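Local coordinates for E3 SUMO-protein ligase SIZ1 (Saccharomyces cerevisiae, PDB 3I2D), which acts as a SUMO E3 ligase that promotes attachment of SUMO (Smt3) to septins and PCNA, using a zinc-binding SP-RING that interacts with the conjugating enzyme UBC9, at residues A[70-75]-A[287-292]; A[107-110]-A[116-119]; A[126-129]-A[134-137]; A[223-228]-A[306-311]; A[231-236]-A[325-330]. One frame throughout, in Å; residues are numbered along the deposited sequence.

Interaction 1. Residues A[70-75]-A[287-292]; sequences ESPFYK and PTWQCP. With ZN (zinc ion), chain B.
Trp289 reaches across with the six-membered end of its indole to meet Pro72 and Phe73. Pro72 comes from the opposite direction, and its CG lies 3.3 Å from Trp289 CZ2, with CH2 the next atom along. Phe73 approaches obliquely, CE1 standing 3.7 Å from the same CZ2, so that one indole carbon serves both partners. Trp289 CG, anti to the carbonyl carbon (chi1 -67°), sends the six-membered ring toward the turn. The polar part of the junction is a water lying in plane at the edge of both rings. It accepts the indole N-H, at 3.1 Å from Trp289 NE1, and is hydrogen-bonded at 2.7 Å to Ser71 OG, thus joining the segments where no direct hydrogen bond does. Ser71 OG also receives a weak bond from the backbone N of Phe73, at 3.3 Å, within the type I turn from Ser71 to Tyr74 that presents Pro72 and Phe73 together. Gln283 OE1 accepts the backbone N-H of Trp289. Two residues on, Cys291 SG binds zinc at 2.3 Å; Cys268, His270 and Cys294 complete the site. The contact therefore joins the PINIT domain, in the turn leading into strand 74-90, to the zinc-binding loop of the SP-RING. Phe73 packs further on Leu284 of helix 276-285, and with Pro72 on Leu210 of helix 207-215.

Interaction 2. Residues A[107-110]-A[116-119]; sequences YNLL and KHRL
The imidazole of His117 carries Leu109 over one of its faces: Leu109 CB lies 3.4 Å from His117 CG. Leu109 CD1 continues its chain extended (chi2 -167°), which lays it along the ring to 3.5 Å from His117 CD2. At the ring's far end, NE2 has a weak hydrogen bond with Gln77 NE2 on strand 74-90. His117 CB sits beside the backbone oxygen of Leu109, 3.3 Å away, a packing contact. Both segments belong to the PINIT domain, in which helix 104-111 and strand 117-125 follow each other in the chain and the helix folds back against an antiparallel sheet. Leu110 turns the end of its side chain to the strand, its CD2 resting on the backbone at 3.8 Å from Arg118 N, while CD1 meets Leu119 CB at 4.2 Å. An alanine in place of His117 would remove the imidazole, and Leu109 would probably be left without the flat surface it packs on and Gln77 without this weak partner. Arg118 has CB directed away from the helix and pairs through NH1 with Asp170. Leu109 and Leu110 also both touch Ile201 of strand 195-204, and Leu119 packs against Ile80 and Leu83 of strand 74-90.

Interaction 3. Residues A[126-129]-A[134-137]; sequences INPL and NEPI
Pro128 and Glu135 face each other with their CA atoms 7.3 Å apart, in two irregular lengths of backbone that exchange no hydrogen bond. Both belong to the long connection in the PINIT domain that leaves strand 117-125 of one antiparallel sheet and enters strand 143-147 of the other. Residues 126-129 and 134-137 are thus two limbs of one loop, with four residues between them in the chain. The pyrrolidine of Pro128 is the centre of the contact. Glu135 meets it at about a right angle: its CG is anti to the backbone N (chi1 -167°), and a bend at chi2 (90°) swings the carboxylate back to the proline. Pro136 adds a looser apolar touch, CD lying 4.4 Å from Pro128 CB. The limbs are also tied to their surroundings by backbone bonds, Ile126 to Glu194 and Glu135 to Lys69, while the backbone oxygens of Ile126 and Asn127 accept from Arg132 NH1 and Lys193 NZ. The side chain of Glu135 also touches Ile66 and Phe68, and the residue is buried. Across the loop, a single carboxylate oxygen does most of the touching: Glu135 OE1 stands 3.1 Å from Pro128 CG and 3.6 Å from its CB.

Interaction 4. Residues A[223-228]-A[306-311]; sequences QATLLY and SEFVDD
Thr225 projects from helix 222-234 onto Phe308 of helix 307-313, and the two side chains cross at about a right angle. At the base, Thr225 CB lies 3.7 Å from Phe308 CB, near where the backbones come closest. The side chain then divides. Its methyl, CG2, stands anti to the backbone N and is carried to the root of the phenyl ring, at 3.5 Å from Phe308 CG and little farther from CD2. Its hydroxyl, OG1, is anti to the carbonyl carbon instead (chi1 -64°) and is hydrogen-bonded to a water at 2.9 Å. That water is also hydrogen-bonded to Ser306 OG and accepts the backbone N-H of Phe308, so it connects the first turn of helix 222-234 with the first turn of helix 307-313. Ser306 is the N-cap of helix 307-313: its OG accepts from Val309 N at 3.1 Å with a nearly straight N-H···O angle of 163°. Farther along the ring, Leu226 CD2 comes within 4.4 Å of Phe308 CE1, and Lys222 of the same helix also touches Phe308. Threonine here works with both branches: its methyl joins the apolar packing, while its hydroxyl holds the water that accepts the Phe308 amide at the helix start, so a buried interface carries polar groups with partners provided.

Interaction 5. Residues A[231-236]-A[325-330]; sequences KTLRED and LTSDGK
The CB of Leu233 is directed toward residues 325-330, and the leucine meets Ser327 by the end of one branch, CD1. CG of Leu233 is anti to the carbonyl carbon, and CD1 continues the chain fully extended from CA (chi2 -177°), which carries this methyl out from the helix to Ser327. There it meets the serine at three places: Ser327 OG at 3.2 Å, its backbone N at the same distance, and its CB at 3.7 Å. A little farther off, Thr326 C lies 4.0 Å from Leu233 CD1. These are packing contacts, and no hydrogen bond crosses between residues 231-236 and 325-330. Thr326, with CB directed away from the helix, offers Leu233 its backbone. Leu233 also touches Thr244 and Thr246 of strand 245-249. A polar link from the same helix is weak: Lys230 NZ with the backbone oxygen of Ser327. Leu325, one residue before Thr326, touches Met248, Leu271, Phe308 and Ile312 with its side chain. Beyond Ser327 the chain reverses through Gly329, whose backbone angles (133°, -18°) would force a CB against the preceding carbonyl oxygen. Thr326 N then makes a weak bond to Lys330 O at 3.4 Å. The contact thus joins the C-terminal end of helix 222-234 to the turn of a beta hairpin, formed by antiparallel strands 322-326 and 331-333 in a small three-stranded sheet.

How the interactions relate
The five contacts are spread along the chain, interactions 2 and 5 lying farthest apart (centres 53 Å). Interactions 2 and 3 both lie within the PINIT domain, their centres 26 Å apart, and come one after the other in sequence between the segments of interaction 1. Interaction 1 lies near the chain's centre, where it joins that domain to the zinc-binding loop, and touches interaction 3 through Tyr74 and Ile137. Interactions 4 and 5, with centres 12 Å apart, share helix 222-234 and touch: Leu226 packs on Gly329, and Phe308 on Leu325. Their segments alternate with those of interaction 1, and at this end helix 222-234 meets both helix 307-313 and the C-terminal hairpin.

Interaction 1. Residues A[70-75]-A[287-292]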
# COMPACT_ATOMS: atom_id res chain seq x y z
N GLU A 70 -1.99 -7.03 -3.04
CA GLU A 70 -0.78 -6.25 -2.99
C GLU A 70 -0.92 -4.85 -2.42
O GLU A 70 -2.01 -4.32 -2.24
CB GLU A 70 -0.17 -6.15 -4.39
CG GLU A 70 0.27 -7.47 -4.99
CD GLU A 70 0.14 -7.46 -6.49
OE1 GLU A 70 0.66 -6.52 -7.12
OE2 GLU A 70 -0.49 -8.39 -7.04
N SER A 71 0.24 -4.29 -2.10
CA SER A 71 0.36 -2.94 -1.59
C SER A 71 1.57 -2.40 -2.32
O SER A 71 2.56 -3.12 -2.51
CB SER A 71 0.65 -2.95 -0.10
OG SER A 71 0.89 -1.64 0.35
N PRO A 72 1.51 -1.15 -2.76
CA PRO A 72 2.67 -0.60 -3.46
C PRO A 72 3.82 -0.30 -2.50
O PRO A 72 4.89 0.13 -2.94
CB PRO A 72 2.11 0.65 -4.11
CG PRO A 72 1.08 1.10 -3.13
CD PRO A 72 0.39 -0.20 -2.77
N PHE A 73 3.61 -0.53 -1.20
CA PHE A 73 4.64 -0.26 -0.19
C PHE A 73 5.61 -1.39 0.13
O PHE A 73 6.57 -1.20 0.87
CB PHE A 73 4.00 0.27 1.10
CG PHE A 73 3.41 1.62 0.95
CD1 PHE A 73 2.03 1.81 0.95
CD2 PHE A 73 4.23 2.72 0.73
CE1 PHE A 73 1.47 3.05 0.73
CE2 PHE A 73 3.69 3.98 0.50
CZ PHE A 73 2.31 4.15 0.50
N TYR A 74 5.36 -2.56 -0.42
CA TYR A 74 6.28 -3.66 -0.23
C TYR A 74 6.09 -4.61 -1.41
O TYR A 74 5.01 -4.68 -2.00
CB TYR A 74 6.07 -4.34 1.12
CG TYR A 74 4.70 -4.91 1.39
CD1 TYR A 74 4.23 -6.02 0.68
CD2 TYR A 74 3.90 -4.39 2.41
CE1 TYR A 74 3.00 -6.60 0.98
CE2 TYR A 74 2.67 -4.95 2.71
CZ TYR A 74 2.23 -6.06 2.00
OH TYR A 74 1.00 -6.61 2.27
N LYS A 75 7.15 -5.30 -1.79
CA LYS A 75 7.10 -6.19 -2.93
C LYS A 75 7.62 -7.56 -2.52
O LYS A 75 8.74 -7.69 -2.03
CB LYS A 75 7.96 -5.61 -4.05
CG LYS A 75 7.68 -6.14 -5.45
CD LYS A 75 8.42 -5.30 -6.50
CE LYS A 75 8.03 -3.82 -6.38
NZ LYS A 75 8.65 -2.93 -7.40
N PRO A 287 -3.98 3.14 4.78
CA PRO A 287 -4.32 2.73 3.40
C PRO A 287 -5.80 2.74 3.04
O PRO A 287 -6.49 1.74 3.22
CB PRO A 287 -3.71 1.34 3.29
CG PRO A 287 -3.89 0.82 4.67
CD PRO A 287 -3.47 1.99 5.54
N THR A 288 -6.25 3.87 2.52
CA THR A 288 -7.63 4.05 2.10
C THR A 288 -7.68 4.12 0.58
O THR A 288 -8.63 3.66 -0.04
CB THR A 288 -8.18 5.36 2.64
OG1 THR A 288 -7.45 6.46 2.08
CG2 THR A 288 -8.07 5.38 4.15
N TRP A 289 -6.62 4.68 -0.01
CA TRP A 289 -6.52 4.85 -1.46
C TRP A 289 -7.80 5.48 -1.99
O TRP A 289 -8.51 4.89 -2.81
CB TRP A 289 -6.21 3.52 -2.16
CG TRP A 289 -4.83 2.99 -1.82
CD1 TRP A 289 -4.52 2.02 -0.92
CD2 TRP A 289 -3.58 3.52 -2.28
NE1 TRP A 289 -3.16 1.91 -0.78
CE2 TRP A 289 -2.56 2.82 -1.60
CE3 TRP A 289 -3.22 4.51 -3.20
CZ2 TRP A 289 -1.20 3.08 -1.81
CZ3 TRP A 289 -1.87 4.78 -3.41
CH2 TRP A 289 -0.88 4.07 -2.72
N GLN A 290 -8.06 6.68 -1.47
CA GLN A 290 -9.21 7.51 -1.81
C GLN A 290 -8.74 8.95 -1.89
O GLN A 290 -7.98 9.41 -1.04
CB GLN A 290 -10.27 7.45 -0.73
CG GLN A 290 -11.16 6.26 -0.81
CD GLN A 290 -12.33 6.37 0.13
OE1 GLN A 290 -13.33 5.67 -0.02
NE2 GLN A 290 -12.21 7.25 1.13
N CYS A 291 -9.21 9.66 -2.89
CA CYS A 291 -8.82 11.04 -3.05
C CYS A 291 -9.29 11.84 -1.83
O CYS A 291 -10.43 11.70 -1.40
CB CYS A 291 -9.44 11.60 -4.34
SG CYS A 291 -9.07 13.33 -4.67
N PRO A 292 -8.40 12.68 -1.25
CA PRO A 292 -8.69 13.52 -0.08
C PRO A 292 -9.71 14.61 -0.40
O PRO A 292 -10.36 15.15 0.50
CB PRO A 292 -7.34 14.14 0.26
CG PRO A 292 -6.34 13.19 -0.34
CD PRO A 292 -6.98 12.80 -1.63
ZN ZN B . -10.27 13.57 -6.64
O HOH W 1 -1.19 0.04 0.69

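Interaction 2. Residues A[107-110]-A[116-119]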
# COMPACT_ATOMS: atom_id res chain seq x y z
N TYR A 107 19.88 -14.43 3.94
CA TYR A 107 20.37 -13.67 5.09
C TYR A 107 20.93 -12.30 4.75
O TYR A 107 21.01 -11.43 5.60
CB TYR A 107 21.45 -14.45 5.85
CG TYR A 107 21.83 -13.77 7.15
CD1 TYR A 107 21.04 -13.94 8.29
CD2 TYR A 107 22.87 -12.86 7.20
CE1 TYR A 107 21.28 -13.20 9.46
CE2 TYR A 107 23.12 -12.12 8.36
CZ TYR A 107 22.32 -12.29 9.48
OH TYR A 107 22.54 -11.53 10.61
N ASN A 108 21.33 -12.13 3.50
CA ASN A 108 21.91 -10.87 3.05
C ASN A 108 20.95 -9.68 3.07
O ASN A 108 21.05 -8.77 3.91
CB ASN A 108 22.46 -11.04 1.64
CG ASN A 108 23.40 -12.23 1.52
OD1 ASN A 108 23.80 -12.62 0.42
ND2 ASN A 108 23.75 -12.83 2.66
N LEU A 109 20.01 -9.70 2.14
CA LEU A 109 19.02 -8.64 2.02
C LEU A 109 18.55 -8.13 3.38
O LEU A 109 18.36 -6.92 3.57
CB LEU A 109 17.82 -9.15 1.23
CG LEU A 109 18.09 -10.08 0.03
CD1 LEU A 109 16.81 -10.23 -0.82
CD2 LEU A 109 19.22 -9.50 -0.81
N LEU A 110 18.39 -9.04 4.33
CA LEU A 110 17.90 -8.71 5.66
C LEU A 110 18.94 -8.14 6.62
O LEU A 110 18.62 -7.30 7.48
CB LEU A 110 17.25 -9.95 6.28
CG LEU A 110 16.38 -10.78 5.33
CD1 LEU A 110 15.79 -11.96 6.07
CD2 LEU A 110 15.29 -9.93 4.75
N LYS A 116 16.60 -2.36 2.68
CA LYS A 116 15.18 -2.17 2.48
C LYS A 116 14.48 -3.52 2.34
O LYS A 116 13.48 -3.64 1.64
CB LYS A 116 14.95 -1.34 1.22
CG LYS A 116 15.39 0.11 1.33
CD LYS A 116 14.84 0.94 0.17
CE LYS A 116 15.23 2.41 0.32
NZ LYS A 116 14.81 2.97 1.64
N HIS A 117 15.00 -4.54 3.01
CA HIS A 117 14.38 -5.86 2.92
C HIS A 117 13.95 -6.37 4.27
O HIS A 117 14.59 -6.10 5.28
CB HIS A 117 15.35 -6.84 2.29
CG HIS A 117 15.61 -6.57 0.84
ND1 HIS A 117 16.36 -5.50 0.42
CD2 HIS A 117 15.15 -7.18 -0.27
CE1 HIS A 117 16.35 -5.46 -0.90
NE2 HIS A 117 15.62 -6.47 -1.35
N ARG A 118 12.85 -7.12 4.28
CA ARG A 118 12.34 -7.63 5.55
C ARG A 118 11.64 -8.96 5.37
O ARG A 118 11.13 -9.26 4.29
CB ARG A 118 11.39 -6.62 6.16
CG ARG A 118 11.90 -5.19 6.09
CD ARG A 118 11.93 -4.55 7.45
NE ARG A 118 12.67 -5.36 8.40
CZ ARG A 118 12.71 -5.11 9.71
NH1 ARG A 118 12.05 -4.07 10.21
NH2 ARG A 118 13.39 -5.90 10.52
N LEU A 119 11.61 -9.76 6.43
CA LEU A 119 10.96 -11.07 6.39
C LEU A 119 9.54 -10.95 6.96
O LEU A 119 9.35 -10.81 8.17
CB LEU A 119 11.76 -12.06 7.22
CG LEU A 119 11.68 -13.55 6.88
CD1 LEU A 119 11.64 -14.29 8.20
CD2 LEU A 119 10.47 -13.88 6.01

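Interaction 3. Residues A[126-129]-A[134-137]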
# COMPACT_ATOMS: atom_id res chain seq x y z
N ILE A 126 -7.90 -20.63 3.65
CA ILE A 126 -7.87 -21.58 2.55
C ILE A 126 -9.16 -21.40 1.73
O ILE A 126 -9.16 -21.57 0.51
CB ILE A 126 -7.76 -23.01 3.09
CG1 ILE A 126 -6.29 -23.34 3.39
CG2 ILE A 126 -8.26 -24.00 2.06
CD1 ILE A 126 -5.63 -22.41 4.36
N ASN A 127 -10.24 -21.03 2.40
CA ASN A 127 -11.51 -20.82 1.72
C ASN A 127 -12.03 -19.45 2.10
O ASN A 127 -12.91 -19.32 2.94
CB ASN A 127 -12.53 -21.89 2.13
CG ASN A 127 -12.32 -23.20 1.39
OD1 ASN A 127 -12.69 -23.32 0.22
ND2 ASN A 127 -11.72 -24.19 2.06
N PRO A 128 -11.46 -18.39 1.49
CA PRO A 128 -11.89 -17.02 1.79
C PRO A 128 -13.24 -16.65 1.19
O PRO A 128 -13.74 -17.31 0.26
CB PRO A 128 -10.77 -16.17 1.20
CG PRO A 128 -10.32 -16.99 0.03
CD PRO A 128 -10.29 -18.39 0.60
N LEU A 129 -13.82 -15.59 1.72
CA LEU A 129 -15.09 -15.10 1.21
C LEU A 129 -14.86 -14.80 -0.26
O LEU A 129 -15.57 -15.33 -1.13
CB LEU A 129 -15.51 -13.82 1.95
CG LEU A 129 -16.32 -13.94 3.24
CD1 LEU A 129 -15.60 -14.80 4.28
CD2 LEU A 129 -16.57 -12.54 3.78
N ASN A 134 -6.86 -13.09 -4.92
CA ASN A 134 -6.75 -11.74 -4.38
C ASN A 134 -6.97 -11.82 -2.86
O ASN A 134 -7.71 -11.04 -2.27
CB ASN A 134 -7.81 -10.84 -5.01
CG ASN A 134 -7.45 -9.37 -4.90
OD1 ASN A 134 -8.33 -8.51 -4.89
ND2 ASN A 134 -6.15 -9.08 -4.84
N GLU A 135 -6.30 -12.79 -2.25
CA GLU A 135 -6.37 -13.08 -0.82
C GLU A 135 -6.20 -11.89 0.13
O GLU A 135 -5.30 -11.07 -0.03
CB GLU A 135 -5.32 -14.14 -0.49
CG GLU A 135 -5.46 -14.78 0.87
CD GLU A 135 -6.35 -16.01 0.86
OE1 GLU A 135 -7.32 -16.05 0.09
OE2 GLU A 135 -6.07 -16.95 1.63
N PRO A 136 -7.09 -11.77 1.14
CA PRO A 136 -6.94 -10.65 2.08
C PRO A 136 -5.98 -11.17 3.13
O PRO A 136 -5.98 -12.37 3.42
CB PRO A 136 -8.33 -10.48 2.68
CG PRO A 136 -9.25 -11.33 1.78
CD PRO A 136 -8.37 -12.46 1.34
N ILE A 137 -5.15 -10.32 3.70
CA ILE A 137 -4.26 -10.81 4.74
C ILE A 137 -5.09 -10.97 5.99
O ILE A 137 -5.63 -10.00 6.52
CB ILE A 137 -3.13 -9.83 5.01
CG1 ILE A 137 -2.19 -9.79 3.80
CG2 ILE A 137 -2.40 -10.23 6.28
CD1 ILE A 137 -1.18 -8.67 3.84

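Interaction 4. Residues A[223-228]-A[306-311]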
# COMPACT_ATOMS: atom_id res chain seq x y z
N GLN A 223 -3.63 22.37 -20.97
CA GLN A 223 -4.79 22.42 -21.84
C GLN A 223 -5.98 21.74 -21.18
O GLN A 223 -7.08 22.28 -21.20
CB GLN A 223 -4.50 21.77 -23.20
CG GLN A 223 -3.74 22.66 -24.19
CD GLN A 223 -2.35 23.06 -23.70
OE1 GLN A 223 -1.61 22.24 -23.13
NE2 GLN A 223 -1.97 24.31 -23.92
N ALA A 224 -5.76 20.57 -20.60
CA ALA A 224 -6.82 19.81 -19.93
C ALA A 224 -7.45 20.63 -18.80
O ALA A 224 -8.67 20.81 -18.74
CB ALA A 224 -6.27 18.49 -19.36
N THR A 225 -6.61 21.13 -17.91
CA THR A 225 -7.09 21.92 -16.80
C THR A 225 -7.89 23.14 -17.27
O THR A 225 -8.90 23.50 -16.65
CB THR A 225 -5.92 22.39 -15.91
OG1 THR A 225 -5.29 21.25 -15.32
CG2 THR A 225 -6.41 23.32 -14.81
N LEU A 226 -7.44 23.75 -18.36
CA LEU A 226 -8.10 24.93 -18.92
C LEU A 226 -9.48 24.60 -19.45
O LEU A 226 -10.42 25.37 -19.25
CB LEU A 226 -7.25 25.55 -20.03
CG LEU A 226 -6.16 26.46 -19.48
CD1 LEU A 226 -5.42 27.15 -20.62
CD2 LEU A 226 -6.79 27.49 -18.56
N LEU A 227 -9.59 23.46 -20.12
CA LEU A 227 -10.86 23.01 -20.66
C LEU A 227 -11.82 22.74 -19.52
O LEU A 227 -13.00 23.10 -19.61
CB LEU A 227 -10.67 21.75 -21.48
CG LEU A 227 -10.14 21.96 -22.89
CD1 LEU A 227 -10.17 20.64 -23.62
CD2 LEU A 227 -10.99 23.00 -23.60
N TYR A 228 -11.33 22.12 -18.45
CA TYR A 228 -12.16 21.85 -17.28
C TYR A 228 -12.56 23.18 -16.64
O TYR A 228 -13.73 23.42 -16.35
CB TYR A 228 -11.41 21.00 -16.25
CG TYR A 228 -12.29 20.57 -15.10
CD1 TYR A 228 -13.03 19.39 -15.17
CD2 TYR A 228 -12.44 21.37 -13.97
CE1 TYR A 228 -13.91 19.03 -14.16
CE2 TYR A 228 -13.31 21.02 -12.95
CZ TYR A 228 -14.05 19.85 -13.05
OH TYR A 228 -14.93 19.51 -12.05
N SER A 306 -0.11 17.82 -11.63
CA SER A 306 -0.90 18.76 -12.41
C SER A 306 0.03 19.88 -12.85
O SER A 306 0.49 20.67 -12.04
CB SER A 306 -2.03 19.35 -11.57
OG SER A 306 -2.41 20.63 -12.07
N GLU A 307 0.30 19.93 -14.15
CA GLU A 307 1.18 20.94 -14.69
C GLU A 307 0.64 22.34 -14.45
O GLU A 307 1.41 23.27 -14.15
CB GLU A 307 1.38 20.71 -16.18
CG GLU A 307 2.52 21.51 -16.76
CD GLU A 307 2.70 21.28 -18.24
OE1 GLU A 307 1.84 21.75 -19.02
OE2 GLU A 307 3.69 20.61 -18.62
N PHE A 308 -0.67 22.50 -14.57
CA PHE A 308 -1.26 23.81 -14.35
C PHE A 308 -0.92 24.32 -12.97
O PHE A 308 -0.33 25.39 -12.83
CB PHE A 308 -2.79 23.78 -14.49
CG PHE A 308 -3.41 25.14 -14.38
CD1 PHE A 308 -3.27 26.06 -15.42
CD2 PHE A 308 -4.05 25.55 -13.22
CE1 PHE A 308 -3.76 27.36 -15.31
CE2 PHE A 308 -4.55 26.85 -13.10
CZ PHE A 308 -4.40 27.76 -14.14
N VAL A 309 -1.30 23.55 -11.94
CA VAL A 309 -1.06 23.91 -10.55
C VAL A 309 0.43 23.98 -10.21
O VAL A 309 0.86 24.83 -9.43
CB VAL A 309 -1.76 22.92 -9.58
CG1 VAL A 309 -1.51 23.33 -8.15
CG2 VAL A 309 -3.25 22.92 -9.84
N ASP A 310 1.22 23.08 -10.80
CA ASP A 310 2.65 23.08 -10.56
C ASP A 310 3.21 24.42 -11.02
O ASP A 310 4.03 25.03 -10.33
CB ASP A 310 3.32 21.95 -11.34
CG ASP A 310 4.66 21.55 -10.76
OD1 ASP A 310 5.36 20.73 -11.39
OD2 ASP A 310 5.00 22.04 -9.66
N ASP A 311 2.77 24.89 -12.19
CA ASP A 311 3.23 26.17 -12.74
C ASP A 311 2.97 27.31 -11.76
O ASP A 311 3.90 28.04 -11.39
CB ASP A 311 2.53 26.47 -14.07
CG ASP A 311 3.20 25.79 -15.25
OD1 ASP A 311 4.12 24.96 -15.02
OD2 ASP A 311 2.79 26.08 -16.41
O HOH W 2 -2.48 20.76 -15.13

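Interaction 5. Residues A[231-236]-A[325-330]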
# COMPACT_ATOMS: atom_id res chain seq x y z
N LYS A 231 -15.36 24.52 -18.54
CA LYS A 231 -16.58 23.72 -18.38
C LYS A 231 -17.16 24.08 -17.01
O LYS A 231 -18.37 24.22 -16.85
CB LYS A 231 -16.26 22.22 -18.42
CG LYS A 231 -17.45 21.30 -18.13
CD LYS A 231 -17.05 19.83 -18.24
CE LYS A 231 -16.57 19.47 -19.66
NZ LYS A 231 -16.11 18.05 -19.83
N THR A 232 -16.28 24.23 -16.03
CA THR A 232 -16.70 24.59 -14.69
C THR A 232 -17.36 25.97 -14.69
O THR A 232 -18.57 26.08 -14.47
CB THR A 232 -15.48 24.60 -13.74
OG1 THR A 232 -15.03 23.25 -13.55
CG2 THR A 232 -15.83 25.21 -12.39
N LEU A 233 -16.58 27.01 -14.96
CA LEU A 233 -17.07 28.38 -14.97
C LEU A 233 -18.33 28.65 -15.78
O LEU A 233 -18.91 29.73 -15.67
CB LEU A 233 -15.97 29.34 -15.44
CG LEU A 233 -14.85 29.61 -14.44
CD1 LEU A 233 -13.88 30.63 -15.02
CD2 LEU A 233 -15.44 30.12 -13.13
N ARG A 234 -18.76 27.68 -16.58
CA ARG A 234 -19.98 27.87 -17.37
C ARG A 234 -21.24 27.78 -16.51
O ARG A 234 -22.04 28.71 -16.48
CB ARG A 234 -20.05 26.86 -18.52
CG ARG A 234 -19.20 27.25 -19.73
CD ARG A 234 -19.74 26.63 -21.01
NE ARG A 234 -19.72 25.17 -20.98
CZ ARG A 234 -18.67 24.42 -21.30
NH1 ARG A 234 -17.53 25.00 -21.69
NH2 ARG A 234 -18.75 23.10 -21.23
N GLU A 235 -21.41 26.66 -15.79
CA GLU A 235 -22.57 26.51 -14.92
C GLU A 235 -22.53 27.55 -13.81
O GLU A 235 -21.82 27.38 -12.82
CB GLU A 235 -22.62 25.11 -14.30
CG GLU A 235 -23.08 24.02 -15.26
CD GLU A 235 -21.99 23.56 -16.19
OE1 GLU A 235 -21.17 22.71 -15.78
OE2 GLU A 235 -21.94 24.05 -17.34
N ASP A 236 -23.30 28.63 -13.99
CA ASP A 236 -23.35 29.71 -13.02
C ASP A 236 -24.79 30.02 -12.59
O ASP A 236 -25.68 29.17 -12.71
CB ASP A 236 -22.70 30.98 -13.60
CG ASP A 236 -21.39 31.33 -12.92
OD1 ASP A 236 -20.43 30.53 -13.00
OD2 ASP A 236 -21.31 32.42 -12.31
N LEU A 325 -8.57 32.50 -10.31
CA LEU A 325 -8.51 32.06 -11.69
C LEU A 325 -9.65 32.65 -12.50
O LEU A 325 -10.78 32.76 -12.02
CB LEU A 325 -8.60 30.53 -11.75
CG LEU A 325 -7.52 29.73 -11.02
CD1 LEU A 325 -7.81 28.25 -11.14
CD2 LEU A 325 -6.15 30.07 -11.60
N THR A 326 -9.34 33.01 -13.75
CA THR A 326 -10.34 33.56 -14.66
C THR A 326 -10.55 32.61 -15.84
O THR A 326 -9.64 31.87 -16.23
CB THR A 326 -9.94 34.98 -15.18
OG1 THR A 326 -8.64 34.93 -15.79
CG2 THR A 326 -9.93 35.97 -14.04
N SER A 327 -11.76 32.65 -16.38
CA SER A 327 -12.15 31.82 -17.52
C SER A 327 -10.99 31.75 -18.50
O SER A 327 -10.81 30.76 -19.20
CB SER A 327 -13.37 32.43 -18.19
OG SER A 327 -14.26 32.93 -17.21
N ASP A 328 -10.22 32.83 -18.54
CA ASP A 328 -9.07 32.95 -19.41
C ASP A 328 -8.17 31.75 -19.15
O ASP A 328 -7.92 30.93 -20.02
CB ASP A 328 -8.31 34.25 -19.10
CG ASP A 328 -7.34 34.65 -20.22
OD1 ASP A 328 -7.78 35.35 -21.16
OD2 ASP A 328 -6.15 34.27 -20.15
N GLY A 329 -7.70 31.65 -17.91
CA GLY A 329 -6.81 30.58 -17.52
C GLY A 329 -5.68 31.22 -16.74
O GLY A 329 -4.94 30.55 -16.03
N LYS A 330 -5.55 32.54 -16.90
CA LYS A 330 -4.53 33.30 -16.20
C LYS A 330 -4.90 33.30 -14.72
O LYS A 330 -6.04 32.97 -14.35
CB LYS A 330 -4.49 34.75 -16.71
CG LYS A 330 -3.34 35.07 -17.67
CD LYS A 330 -3.54 34.50 -19.07
CE LYS A 330 -2.38 34.89 -19.98
NZ LYS A 330 -2.51 34.34 -21.36